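Long-range contact in GTP cyclohydrolase 1 type 2 homolog (Escherichia coli, Escherichia coli O157:H7, PDB 1NMP), which probably binds two divalent metal ions and may take part in degrading radiation-damaged nucleotides, as a ring-shaped homohexamer of the NIF3 family: residues Q36-G41 against A57-V62. Residues are numbered along the deposited sequence; the frame is centred on the assembly and turned at random.
Sequences QKIVTG and ADAVIV
Val39 and Val60 pair in register where strands 37-41 and 59-62 run parallel, their axes 4.6 Å apart at closest approach and 27° apart in direction, as the two strands of a beta-alpha-beta crossover whose connection is helix 46-54. Val39 N donates to Ala59 O (2.9 Å), and Gly41 N to Ile61 O (3.2 Å). Ile38, Thr40, Ala59 and Ile61 share one face of the sheet. There CG2 of Ile38 meets CG1 of Ile61 at 4.1 Å, while Thr40 lies alongside Ile61, its CG2 3.9 Å from Ile61 CB. Thr40 turns this methyl to the isoleucine while its OG1 hydrogen-bonds to Ser227 OG, which suits a beta-branched residue with one polar arm. Val39, Val60 and Val62 take the other face, where branched, apolar chains pack against Leu48 of the crossover helix; small Ala57 brings its CB to 3.9 Å from Val39 CG2. Strand 59-62 leads directly into His63 and His64, metal ligands by similarity. At the opposite end, Asp58 gives its N to Lys37 O, which Ala59 N approaches only weakly. Its short acidic chain suits the place: OD1 forms a salt bridge with Lys32 NZ, and Asp58 CG, beside its own backbone N (chi1 -60°), brings OD2 to two backbone donors. OD2 accepts Gln36 N at 2.9 Å through its anti lone pair and Lys37 N at 3.1 Å from above the carboxylate plane.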
# COMPACT_ATOMS: atom_id res chain seq x y z
N GLN A 36 -43.48 25.91 8.67
CA GLN A 36 -43.26 26.58 7.41
C GLN A 36 -41.96 26.05 6.69
O GLN A 36 -41.97 25.78 5.46
CB GLN A 36 -43.19 28.11 7.65
CG GLN A 36 -42.83 28.86 6.42
CD GLN A 36 -43.76 28.52 5.24
OE1 GLN A 36 -43.30 28.54 4.08
NE2 GLN A 36 -45.05 28.24 5.51
N LYS A 37 -40.84 25.90 7.40
CA LYS A 37 -39.66 25.36 6.75
C LYS A 37 -39.45 23.92 7.24
O LYS A 37 -39.28 23.66 8.43
CB LYS A 37 -38.43 26.21 7.07
CG LYS A 37 -37.15 25.70 6.43
CD LYS A 37 -35.91 26.57 6.89
CE LYS A 37 -35.18 27.25 5.71
NZ LYS A 37 -34.10 28.22 6.12
N ILE A 38 -39.45 22.99 6.28
CA ILE A 38 -39.33 21.54 6.47
C ILE A 38 -38.05 20.96 5.89
O ILE A 38 -37.69 21.32 4.73
CB ILE A 38 -40.48 20.75 5.76
CG1 ILE A 38 -41.86 20.96 6.41
CG2 ILE A 38 -40.21 19.25 5.99
CD1 ILE A 38 -42.38 22.37 6.40
N VAL A 39 -37.37 20.08 6.66
CA VAL A 39 -36.15 19.39 6.23
C VAL A 39 -36.50 17.93 6.24
O VAL A 39 -37.11 17.44 7.20
CB VAL A 39 -34.94 19.66 7.17
CG1 VAL A 39 -33.92 18.48 7.11
CG2 VAL A 39 -34.23 20.91 6.68
N THR A 40 -36.15 17.21 5.17
CA THR A 40 -36.54 15.79 5.11
C THR A 40 -35.31 14.95 4.78
O THR A 40 -34.28 15.48 4.35
CB THR A 40 -37.65 15.59 4.01
OG1 THR A 40 -37.08 15.89 2.73
CG2 THR A 40 -38.77 16.62 4.19
N GLY A 41 -35.40 13.65 5.01
CA GLY A 41 -34.28 12.77 4.69
C GLY A 41 -34.71 11.33 4.87
O GLY A 41 -35.84 11.07 5.34
N ALA A 57 -35.26 24.82 10.62
CA ALA A 57 -36.43 24.03 10.22
C ALA A 57 -37.40 23.91 11.40
O ALA A 57 -36.95 23.80 12.56
CB ALA A 57 -35.95 22.61 9.75
N ASP A 58 -38.69 23.89 11.09
CA ASP A 58 -39.77 23.75 12.04
C ASP A 58 -40.18 22.28 12.17
O ASP A 58 -40.76 21.84 13.18
CB ASP A 58 -41.01 24.55 11.54
CG ASP A 58 -40.73 26.09 11.37
OD1 ASP A 58 -39.94 26.69 12.20
OD2 ASP A 58 -41.34 26.69 10.40
N ALA A 59 -39.95 21.52 11.10
CA ALA A 59 -40.26 20.09 11.08
C ALA A 59 -39.25 19.31 10.20
O ALA A 59 -38.57 19.87 9.32
CB ALA A 59 -41.72 19.84 10.52
N VAL A 60 -39.18 18.02 10.48
CA VAL A 60 -38.33 17.07 9.78
C VAL A 60 -39.33 15.95 9.46
O VAL A 60 -40.16 15.60 10.31
CB VAL A 60 -37.30 16.48 10.73
CG1 VAL A 60 -36.59 15.29 10.06
CG2 VAL A 60 -36.28 17.52 11.15
N ILE A 61 -39.30 15.42 8.23
CA ILE A 61 -40.12 14.31 7.85
C ILE A 61 -39.11 13.28 7.31
O ILE A 61 -38.19 13.65 6.50
CB ILE A 61 -41.09 14.67 6.71
CG1 ILE A 61 -41.99 15.78 7.15
CG2 ILE A 61 -41.92 13.43 6.37
CD1 ILE A 61 -43.03 16.10 6.02
N VAL A 62 -39.27 12.01 7.70
CA VAL A 62 -38.36 10.95 7.28
C VAL A 62 -39.14 9.67 6.98
O VAL A 62 -40.31 9.57 7.34
CB VAL A 62 -37.34 10.57 8.46
CG1 VAL A 62 -36.35 11.72 8.76
CG2 VAL A 62 -38.16 10.17 9.73